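GH127 beta-L-arabinofuranoside (Geobacillus stearothermophilus, PDB 4QK0) probably hydrolyses terminal beta-L-arabinofuranosyl residues from arabinose-containing glycans, as a retaining glycoside hydrolase of family GH127. Local coordinates at residues Ile185-Glu195 against Phe217-Phe228; His399-Trp407 against Tyr631-Gly639. All blocks are in the same frame, centred on the assembly; numbering follows the deposited sequence.

Contact 1 (Ile185-Glu195 against Phe217-Phe228); sequences IPGYDGHQEIE and FIDQRGQQPYYF
R221 reaches across to the backbone of D189 and holds its carbonyl end-on: NH2 and NH1 both donate to D189 O, at 2.9 Å and 3.0 Å, with the oxygen close to the guanidinium plane. Its extended chain carries the charged group out to the loop. The Q192 amide stacks on one guanidinium face, planes 13° apart, and Q251 anchors that amide through NE2; R221 NH2 also donates to H250 O. E195 OE2 adds opposite charge well out of the guanidinium plane, and a water donates to E195 OE2 and F217 O and accepts from R221 NH1. The second polar centre is the Y188 hydroxyl, which accepts from G222 N at 3.2 Å, fairly straight (160°), and meets two waters, one bound to F228 N, the other to Q223 O and Y227 N. The Y188 ring lies by the other guanidinium face, CE1 offset toward its rim; R221 CA lies over one ring face, 3.8 Å from the centroid, the Y227 edge is turned toward the Y188 ring face, and Y188 presents its own edge to the F228 face, both pairs T-shaped. G187 CA sits over the centre of the Y227 ring, 3.5 Å from its centroid. Farther out, I194 CG2 rests on a face of F217, and E195 CG packs on F217 CB at 3.6 Å. The contact ties the loop before helix 194-205 to the end of helix 208-220, a type II turn at Q220-Q223 and the start of helix 227-234, with helices 140-158, 162-177 and 266-283 around it in the catalytic domain, an (alpha/alpha)6 barrel as in its clan.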
loop_
_atom_site.group_PDB
_atom_site.type_symbol
_atom_site.label_atom_id
_atom_site.label_comp_id
_atom_site.label_asym_id
_atom_site.label_seq_id
_atom_site.Cartn_x
_atom_site.Cartn_y
_atom_site.Cartn_z
ATOM N N ILE A 185 40.975 8.407 -1.623
ATOM C CA ILE A 185 39.772 7.719 -2.118
ATOM C C ILE A 185 38.773 8.794 -2.591
ATOM O O ILE A 185 38.383 9.667 -1.793
ATOM C CB ILE A 185 39.138 6.864 -0.993
ATOM C CG1 ILE A 185 40.135 5.804 -0.491
ATOM C CG2 ILE A 185 37.903 6.159 -1.514
ATOM C CD1 ILE A 185 39.667 5.059 0.746
ATOM N N PRO A 186 38.281 8.701 -3.834
ATOM C CA PRO A 186 37.327 9.686 -4.342
ATOM C C PRO A 186 35.891 9.329 -3.928
ATOM O O PRO A 186 34.974 9.238 -4.757
ATOM C CB PRO A 186 37.530 9.602 -5.860
ATOM C CG PRO A 186 37.839 8.175 -6.084
ATOM C CD PRO A 186 38.619 7.707 -4.858
ATOM N N GLY A 187 35.721 9.168 -2.619
ATOM C CA GLY A 187 34.541 8.584 -2.055
ATOM C C GLY A 187 33.755 9.528 -1.196
ATOM O O GLY A 187 34.106 10.699 -1.020
ATOM N N TYR A 188 32.738 8.953 -0.591
ATOM C CA TYR A 188 31.773 9.658 0.261
ATOM C C TYR A 188 30.821 8.595 0.892
ATOM O O TYR A 188 30.824 7.470 0.439
ATOM C CB TYR A 188 30.998 10.681 -0.583
ATOM C CG TYR A 188 30.600 10.233 -1.951
ATOM C CD1 TYR A 188 29.485 9.407 -2.144
ATOM C CD2 TYR A 188 31.332 10.616 -3.089
ATOM C CE1 TYR A 188 29.118 8.976 -3.406
ATOM C CE2 TYR A 188 30.960 10.178 -4.355
ATOM C CZ TYR A 188 29.848 9.368 -4.509
ATOM O OH TYR A 188 29.441 8.969 -5.775
ATOM N N ASP A 189 30.030 8.940 1.910
ATOM C CA ASP A 189 29.245 7.944 2.674
ATOM C C ASP A 189 27.877 7.772 2.029
ATOM O O ASP A 189 27.288 8.714 1.472
ATOM C CB ASP A 189 29.090 8.350 4.145
ATOM C CG ASP A 189 28.693 7.160 5.089
ATOM O OD1 ASP A 189 27.624 6.540 4.899
ATOM O OD2 ASP A 189 29.433 6.911 6.050
ATOM N N GLY A 190 27.409 6.526 2.069
ATOM C CA GLY A 190 26.067 6.159 1.628
ATOM C C GLY A 190 25.015 6.841 2.435
ATOM O O GLY A 190 23.894 7.054 1.972
ATOM N N HIS A 191 25.390 7.274 3.628
ATOM C CA HIS A 191 24.501 8.085 4.414
ATOM C C HIS A 191 25.141 9.413 4.761
ATOM O O HIS A 191 25.988 9.495 5.653
ATOM C CB HIS A 191 24.088 7.361 5.694
ATOM C CG HIS A 191 22.853 7.905 6.321
ATOM N ND1 HIS A 191 22.619 9.254 6.468
ATOM C CD2 HIS A 191 21.768 7.275 6.858
ATOM C CE1 HIS A 191 21.449 9.438 7.066
ATOM N NE2 HIS A 191 20.908 8.251 7.291
ATOM N N GLN A 192 24.624 10.468 4.122
ATOM C CA GLN A 192 25.068 11.781 4.340
ATOM C C GLN A 192 24.882 12.178 5.781
ATOM O O GLN A 192 23.962 11.710 6.465
ATOM C CB GLN A 192 24.356 12.758 3.407
ATOM C CG GLN A 192 24.426 12.388 1.949
ATOM C CD GLN A 192 23.265 11.504 1.475
ATOM O OE1 GLN A 192 22.937 10.514 2.111
ATOM N NE2 GLN A 192 22.629 11.883 0.356
ATOM N N GLU A 193 25.799 13.023 6.247
ATOM C CA GLU A 193 25.865 13.510 7.620
ATOM C C GLU A 193 27.229 14.195 7.853
ATOM O O GLU A 193 27.282 15.214 8.514
ATOM C CB GLU A 193 25.648 12.398 8.687
ATOM C CG GLU A 193 26.224 12.657 10.067
ATOM C CD GLU A 193 25.517 13.758 10.831
ATOM O OE1 GLU A 193 24.422 14.196 10.432
ATOM O OE2 GLU A 193 26.054 14.186 11.876
ATOM N N ILE A 194 28.294 13.601 7.373
ATOM C CA ILE A 194 29.651 14.154 7.597
ATOM C C ILE A 194 29.748 15.571 7.026
ATOM O O ILE A 194 30.386 16.449 7.628
ATOM C CB ILE A 194 30.745 13.243 7.004
ATOM C CG1 ILE A 194 32.152 13.677 7.447
ATOM C CG2 ILE A 194 30.713 13.223 5.495
ATOM C CD1 ILE A 194 32.385 13.601 8.918
ATOM N N GLU A 195 28.996 15.828 5.959
ATOM C CA GLU A 195 29.061 17.121 5.295
ATOM C C GLU A 195 28.516 18.241 6.189
ATOM O O GLU A 195 29.215 19.257 6.418
ATOM C CB GLU A 195 28.378 17.082 3.958
ATOM C CG GLU A 195 28.869 15.963 3.079
ATOM C CD GLU A 195 28.075 14.641 3.222
ATOM O OE1 GLU A 195 27.295 14.510 4.199
ATOM O OE2 GLU A 195 28.226 13.770 2.318
ATOM N N PHE A 217 33.056 16.555 -0.402
ATOM C CA PHE A 217 32.117 15.398 -0.326
ATOM C C PHE A 217 30.817 15.653 -1.132
ATOM O O PHE A 217 30.340 14.808 -1.846
ATOM C CB PHE A 217 31.771 15.123 1.140
ATOM C CG PHE A 217 32.815 14.297 1.886
ATOM C CD1 PHE A 217 33.236 13.087 1.413
ATOM C CD2 PHE A 217 33.335 14.746 3.060
ATOM C CE1 PHE A 217 34.149 12.315 2.117
ATOM C CE2 PHE A 217 34.227 13.985 3.783
ATOM C CZ PHE A 217 34.653 12.762 3.311
ATOM N N ILE A 218 30.309 16.861 -1.012
ATOM C CA ILE A 218 29.155 17.301 -1.768
ATOM C C ILE A 218 29.419 17.379 -3.277
ATOM O O ILE A 218 28.603 16.889 -4.061
ATOM C CB ILE A 218 28.647 18.654 -1.214
ATOM C CG1 ILE A 218 28.075 18.480 0.198
ATOM C CG2 ILE A 218 27.628 19.293 -2.128
ATOM C CD1 ILE A 218 26.882 17.554 0.299
ATOM N N ASP A 219 30.549 17.952 -3.689
ATOM C CA ASP A 219 30.827 18.072 -5.133
ATOM C C ASP A 219 31.154 16.764 -5.770
ATOM O O ASP A 219 30.921 16.604 -6.953
ATOM C CB ASP A 219 31.960 19.091 -5.458
ATOM C CG ASP A 219 31.585 20.496 -5.084
ATOM O OD1 ASP A 219 30.357 20.833 -5.059
ATOM O OD2 ASP A 219 32.526 21.285 -4.819
ATOM N N GLN A 220 31.643 15.810 -4.999
ATOM C CA GLN A 220 32.036 14.534 -5.588
ATOM C C GLN A 220 30.874 13.537 -5.776
ATOM O O GLN A 220 30.930 12.654 -6.629
ATOM C CB GLN A 220 33.059 13.860 -4.713
ATOM C CG GLN A 220 33.769 12.731 -5.416
ATOM C CD GLN A 220 34.605 13.196 -6.613
ATOM O OE1 GLN A 220 35.064 14.322 -6.675
ATOM N NE2 GLN A 220 34.810 12.304 -7.551
ATOM N N ARG A 221 29.830 13.699 -4.972
ATOM C CA ARG A 221 28.677 12.802 -4.990
ATOM C C ARG A 221 28.025 12.769 -6.340
ATOM O O ARG A 221 27.703 13.811 -6.937
ATOM C CB ARG A 221 27.654 13.202 -3.938
ATOM C CG ARG A 221 26.819 12.056 -3.461
ATOM C CD ARG A 221 25.765 12.504 -2.464
ATOM N NE ARG A 221 25.182 11.324 -1.815
ATOM C CZ ARG A 221 25.755 10.640 -0.821
ATOM N NH1 ARG A 221 26.946 11.012 -0.356
ATOM N NH2 ARG A 221 25.145 9.578 -0.289
ATOM N N GLY A 222 27.820 11.553 -6.821
ATOM C CA GLY A 222 27.097 11.358 -8.070
ATOM C C GLY A 222 27.940 11.501 -9.319
ATOM O O GLY A 222 27.441 11.305 -10.408
ATOM N N GLN A 223 29.233 11.781 -9.153
ATOM C CA GLN A 223 30.126 11.842 -10.299
ATOM C C GLN A 223 30.385 10.448 -10.871
ATOM O O GLN A 223 30.470 9.462 -10.144
ATOM C CB GLN A 223 31.483 12.488 -9.948
ATOM C CG GLN A 223 31.434 13.929 -9.477
ATOM C CD GLN A 223 30.785 14.953 -10.431
ATOM O OE1 GLN A 223 30.293 16.013 -9.984
ATOM N NE2 GLN A 223 30.808 14.682 -11.737
ATOM N N GLN A 224 30.538 10.394 -12.184
ATOM C CA GLN A 224 30.913 9.176 -12.888
ATOM C C GLN A 224 32.426 9.170 -13.026
ATOM O O GLN A 224 33.025 10.217 -13.147
ATOM C CB GLN A 224 30.280 9.138 -14.280
ATOM C CG GLN A 224 28.765 9.272 -14.296
ATOM C CD GLN A 224 28.030 7.954 -14.167
ATOM O OE1 GLN A 224 28.623 6.884 -14.086
ATOM N NE2 GLN A 224 26.708 8.031 -14.159
ATOM N N PRO A 225 33.051 7.986 -13.048
ATOM C CA PRO A 225 32.437 6.656 -12.829
ATOM C C PRO A 225 32.058 6.577 -11.352
ATOM O O PRO A 225 32.729 7.175 -10.502
ATOM C CB PRO A 225 33.564 5.690 -13.189
ATOM C CG PRO A 225 34.821 6.462 -12.902
ATOM C CD PRO A 225 34.524 7.910 -13.136
ATOM N N TYR A 226 30.962 5.906 -11.048
ATOM C CA TYR A 226 30.400 5.908 -9.684
ATOM C C TYR A 226 31.350 5.323 -8.668
ATOM O O TYR A 226 31.772 4.178 -8.783
ATOM C CB TYR A 226 29.111 5.093 -9.674
ATOM C CG TYR A 226 27.878 5.738 -10.304
ATOM C CD1 TYR A 226 27.503 7.020 -9.983
ATOM C CD2 TYR A 226 27.063 5.014 -11.162
ATOM C CE1 TYR A 226 26.358 7.574 -10.501
ATOM C CE2 TYR A 226 25.911 5.560 -11.690
ATOM C CZ TYR A 226 25.564 6.839 -11.360
ATOM O OH TYR A 226 24.431 7.448 -11.904
ATOM N N TYR A 227 31.702 6.096 -7.663
ATOM C CA TYR A 227 32.496 5.563 -6.564
ATOM C C TYR A 227 31.903 4.270 -5.998
ATOM O O TYR A 227 32.639 3.316 -5.712
ATOM C CB TYR A 227 32.671 6.590 -5.448
ATOM C CG TYR A 227 33.312 5.972 -4.247
ATOM C CD1 TYR A 227 34.605 5.452 -4.313
ATOM C CD2 TYR A 227 32.634 5.854 -3.065
ATOM C CE1 TYR A 227 35.180 4.824 -3.226
ATOM C CE2 TYR A 227 33.207 5.249 -1.978
ATOM C CZ TYR A 227 34.470 4.729 -2.056
ATOM O OH TYR A 227 35.011 4.155 -0.947
ATOM N N PHE A 228 30.586 4.214 -5.816
ATOM C CA PHE A 228 30.017 3.017 -5.182
ATOM C C PHE A 228 30.178 1.805 -6.049
ATOM O O PHE A 228 30.250 0.689 -5.544
ATOM C CB PHE A 228 28.523 3.215 -4.802
ATOM C CG PHE A 228 28.287 4.230 -3.726
ATOM C CD1 PHE A 228 29.214 4.432 -2.677
ATOM C CD2 PHE A 228 27.140 4.970 -3.721
ATOM C CE1 PHE A 228 28.997 5.344 -1.667
ATOM C CE2 PHE A 228 26.910 5.897 -2.702
ATOM C CZ PHE A 228 27.838 6.084 -1.687
HETATM O O HOH W 1 33.867 9.745 -7.094
HETATM O O HOH W 2 28.849 6.220 -6.271
HETATM O O HOH W 3 31.112 9.052 -7.625
HETATM O O HOH W 4 28.326 13.448 -0.276
#

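Contact 2 (His399-Trp407 against Tyr631-Gly639); sequences HVKPVRQKW and YAWCNRGEG
W633 O is gripped by R404 through both terminal nitrogens, NH2 at 2.9 Å and NH1 at 3.0 Å, the carbonyl oxygen lying near the guanidinium plane. NH1 approaches in the carbonyl plane, whereas NH2 is tilted 32° from it. The arginine's charge has further mates in D373, a salt bridge to NH1, and in S370 O, bonded to NH2. A leucine in place of R404 would probably leave W633 O without these two donors and the D373 carboxylate without this countercharge. A water bonded to R404 N donates to C634 O, bridging the two backbones beside this grip. C634 SG, anti to its own amide nitrogen (chi1 -153°), is thereby aimed at the opposite loop, 3.2 Å from P402 O and 3.6 Å from V403 CA. Farther out, the aliphatic part of E638 crosses V403 at about a right angle, CB 3.7 Å from V403 CG1, and its carboxylate lies alongside the P402 ring. Another water links P402 O with G639 N. The two loops form part of the interface between the GH127 catalytic domain and the C-terminal domain, here rich in beta strands.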
loop_
_atom_site.group_PDB
_atom_site.type_symbol
_atom_site.label_atom_id
_atom_site.label_comp_id
_atom_site.label_asym_id
_atom_site.label_seq_id
_atom_site.Cartn_x
_atom_site.Cartn_y
_atom_site.Cartn_z
ATOM N N HIS A 399 4.584 -1.389 8.499
ATOM C CA HIS A 399 5.475 -0.315 9.072
ATOM C C HIS A 399 4.703 0.641 9.953
ATOM O O HIS A 399 5.273 1.386 10.719
ATOM C CB HIS A 399 6.131 0.485 7.940
ATOM C CG HIS A 399 5.151 1.241 7.114
ATOM N ND1 HIS A 399 4.379 0.646 6.133
ATOM C CD2 HIS A 399 4.835 2.550 7.093
ATOM C CE1 HIS A 399 3.652 1.563 5.532
ATOM N NE2 HIS A 399 3.901 2.731 6.097
ATOM N N VAL A 400 3.400 0.683 9.802
ATOM C CA VAL A 400 2.616 1.582 10.631
ATOM C C VAL A 400 2.258 0.892 11.963
ATOM O O VAL A 400 1.464 -0.068 11.983
ATOM C CB VAL A 400 1.342 2.006 9.921
ATOM C CG1 VAL A 400 0.503 2.876 10.840
ATOM C CG2 VAL A 400 1.670 2.773 8.647
ATOM N N LYS A 401 2.836 1.361 13.068
ATOM C CA LYS A 401 2.485 0.839 14.395
ATOM C C LYS A 401 1.372 1.665 14.963
ATOM O O LYS A 401 1.428 2.867 14.946
ATOM C CB LYS A 401 3.655 0.885 15.355
ATOM C CG LYS A 401 4.863 0.145 14.905
ATOM C CD LYS A 401 4.570 -1.313 14.736
ATOM C CE LYS A 401 5.699 -1.996 13.998
ATOM N NZ LYS A 401 5.534 -3.466 14.180
ATOM N N PRO A 402 0.321 1.006 15.435
ATOM C CA PRO A 402 -0.835 1.756 15.930
ATOM C C PRO A 402 -0.654 2.353 17.310
ATOM O O PRO A 402 -1.432 3.193 17.708
ATOM C CB PRO A 402 -1.970 0.705 15.947
ATOM C CG PRO A 402 -1.276 -0.600 16.028
ATOM C CD PRO A 402 0.030 -0.445 15.289
ATOM N N VAL A 403 0.349 1.897 18.051
ATOM C CA VAL A 403 0.725 2.548 19.287
ATOM C C VAL A 403 2.232 2.726 19.388
ATOM O O VAL A 403 2.990 2.032 18.697
ATOM C CB VAL A 403 0.243 1.742 20.527
ATOM C CG1 VAL A 403 -1.260 1.627 20.470
ATOM C CG2 VAL A 403 0.901 0.359 20.630
ATOM N N ARG A 404 2.660 3.658 20.239
ATOM C CA ARG A 404 4.066 3.973 20.354
ATOM C C ARG A 404 4.707 2.877 21.164
ATOM O O ARG A 404 4.013 2.149 21.836
ATOM C CB ARG A 404 4.258 5.359 21.002
ATOM C CG ARG A 404 3.692 6.546 20.196
ATOM C CD ARG A 404 4.235 7.911 20.679
ATOM N NE ARG A 404 3.657 9.018 19.928
ATOM C CZ ARG A 404 2.477 9.539 20.164
ATOM N NH1 ARG A 404 1.735 9.100 21.156
ATOM N NH2 ARG A 404 1.983 10.452 19.353
ATOM N N GLN A 405 6.014 2.734 21.073
ATOM C CA GLN A 405 6.692 1.686 21.795
ATOM C C GLN A 405 8.129 2.087 22.107
ATOM O O GLN A 405 8.575 3.194 21.760
ATOM C CB GLN A 405 6.698 0.426 20.942
ATOM C CG GLN A 405 7.327 0.628 19.586
ATOM C CD GLN A 405 7.228 -0.589 18.663
ATOM O OE1 GLN A 405 6.132 -1.069 18.327
ATOM N NE2 GLN A 405 8.384 -1.060 18.202
ATOM N N LYS A 406 8.877 1.211 22.763
ATOM C CA LYS A 406 10.347 1.346 22.749
ATOM C C LYS A 406 10.958 0.636 21.543
ATOM O O LYS A 406 10.384 -0.326 20.994
ATOM C CB LYS A 406 10.973 0.842 24.029
ATOM C CG LYS A 406 10.712 1.770 25.185
ATOM C CD LYS A 406 9.409 1.430 25.907
ATOM C CE LYS A 406 9.692 0.786 27.278
ATOM N NZ LYS A 406 8.554 0.033 27.884
ATOM N N TRP A 407 12.128 1.128 21.136
ATOM C CA TRP A 407 12.868 0.603 19.973
ATOM C C TRP A 407 14.286 0.176 20.361
ATOM O O TRP A 407 14.807 0.522 21.446
ATOM C CB TRP A 407 12.914 1.644 18.844
ATOM C CG TRP A 407 11.538 2.076 18.414
ATOM C CD1 TRP A 407 10.751 3.027 19.004
ATOM C CD2 TRP A 407 10.769 1.527 17.341
ATOM N NE1 TRP A 407 9.538 3.105 18.360
ATOM C CE2 TRP A 407 9.519 2.202 17.334
ATOM C CE3 TRP A 407 11.016 0.536 16.375
ATOM C CZ2 TRP A 407 8.515 1.928 16.393
ATOM C CZ3 TRP A 407 10.016 0.253 15.433
ATOM C CH2 TRP A 407 8.777 0.953 15.454
ATOM N N TYR A 631 -0.017 16.104 17.247
ATOM C CA TYR A 631 1.136 15.614 18.030
ATOM C C TYR A 631 0.701 14.818 19.226
ATOM O O TYR A 631 1.455 13.919 19.697
ATOM C CB TYR A 631 2.098 16.772 18.500
ATOM C CG TYR A 631 1.559 17.622 19.591
ATOM C CD1 TYR A 631 1.521 17.148 20.917
ATOM C CD2 TYR A 631 1.009 18.854 19.327
ATOM C CE1 TYR A 631 0.960 17.923 21.946
ATOM C CE2 TYR A 631 0.461 19.631 20.343
ATOM C CZ TYR A 631 0.450 19.143 21.682
ATOM O OH TYR A 631 -0.093 19.926 22.702
ATOM N N ALA A 632 -0.488 15.147 19.755
ATOM C CA ALA A 632 -0.983 14.491 20.989
ATOM C C ALA A 632 -1.808 13.227 20.800
ATOM O O ALA A 632 -2.345 12.698 21.774
ATOM C CB ALA A 632 -1.793 15.470 21.793
ATOM N N TRP A 633 -1.918 12.734 19.574
ATOM C CA TRP A 633 -2.704 11.525 19.325
ATOM C C TRP A 633 -1.997 10.333 19.939
ATOM O O TRP A 633 -0.805 10.393 20.262
ATOM C CB TRP A 633 -2.989 11.362 17.789
ATOM C CG TRP A 633 -2.004 10.527 17.024
ATOM C CD1 TRP A 633 -0.820 10.918 16.527
ATOM C CD2 TRP A 633 -2.153 9.143 16.674
ATOM N NE1 TRP A 633 -0.184 9.867 15.954
ATOM C CE2 TRP A 633 -0.994 8.764 16.002
ATOM C CE3 TRP A 633 -3.162 8.176 16.911
ATOM C CZ2 TRP A 633 -0.795 7.471 15.521
ATOM C CZ3 TRP A 633 -2.969 6.902 16.453
ATOM C CH2 TRP A 633 -1.797 6.554 15.739
ATOM N N CYS A 634 -2.754 9.263 20.145
ATOM C CA CYS A 634 -2.241 7.977 20.662
ATOM C C CYS A 634 -1.637 8.089 22.058
ATOM O O CYS A 634 -0.737 7.325 22.398
ATOM C CB CYS A 634 -1.228 7.388 19.719
ATOM S SG CYS A 634 -1.072 5.609 19.765
ATOM N N ASN A 635 -2.156 9.003 22.860
ATOM C CA ASN A 635 -1.846 9.013 24.280
ATOM C C ASN A 635 -3.010 8.495 25.148
ATOM O O ASN A 635 -2.892 8.456 26.338
ATOM C CB ASN A 635 -1.456 10.424 24.751
ATOM C CG ASN A 635 -0.067 10.798 24.259
ATOM O OD1 ASN A 635 0.941 10.502 24.884
ATOM N ND2 ASN A 635 -0.029 11.409 23.102
ATOM N N ARG A 636 -4.110 8.077 24.527
ATOM C CA ARG A 636 -5.269 7.588 25.240
ATOM C C ARG A 636 -5.712 6.250 24.680
ATOM O O ARG A 636 -6.860 5.954 24.597
ATOM C CB ARG A 636 -6.353 8.621 25.133
ATOM C CG ARG A 636 -5.958 9.914 25.838
ATOM C CD ARG A 636 -6.915 11.055 25.562
ATOM N NE ARG A 636 -7.027 11.361 24.135
ATOM C CZ ARG A 636 -8.067 11.959 23.571
ATOM N NH1 ARG A 636 -9.131 12.296 24.289
ATOM N NH2 ARG A 636 -8.089 12.153 22.274
ATOM N N GLY A 637 -4.748 5.424 24.344
ATOM C CA GLY A 637 -4.976 4.072 23.900
ATOM C C GLY A 637 -5.114 3.916 22.397
ATOM O O GLY A 637 -5.337 4.866 21.643
ATOM N N GLU A 638 -4.985 2.672 21.984
ATOM C CA GLU A 638 -5.099 2.284 20.595
ATOM C C GLU A 638 -6.470 2.648 20.031
ATOM O O GLU A 638 -7.491 2.554 20.706
ATOM C CB GLU A 638 -4.844 0.790 20.456
ATOM C CG GLU A 638 -4.665 0.331 19.019
ATOM C CD GLU A 638 -3.987 -1.036 18.890
ATOM O OE1 GLU A 638 -3.075 -1.358 19.662
ATOM O OE2 GLU A 638 -4.401 -1.819 18.027
ATOM N N GLY A 639 -6.474 3.149 18.807
ATOM C CA GLY A 639 -7.714 3.490 18.145
ATOM C C GLY A 639 -7.478 4.133 16.796
ATOM O O GLY A 639 -6.333 4.453 16.426
HETATM O O HOH W 5 -3.896 3.346 17.249
HETATM O O HOH W 6 1.188 5.417 22.408
#

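How the contacts relate
Contact 1 lies wholly within the helical catalytic domain and joins parts of the chain only 22 residues apart, whereas contact 2 bridges 224 residues to bring a catalytic-domain loop against the C-terminal domain. They follow one another along the chain, the first closing before the second opens. Their centres are 37 Å apart and their nearest atoms about 15 Å, so neither touches the other. Both use an arginine that donates twice to a single backbone carbonyl oxygen, once from the end of helix 208-220 to the loop before helix 194-205, once between two domains. Neither can be placed at the active site from its own residues, and neither is touched by the second chain of the assembly.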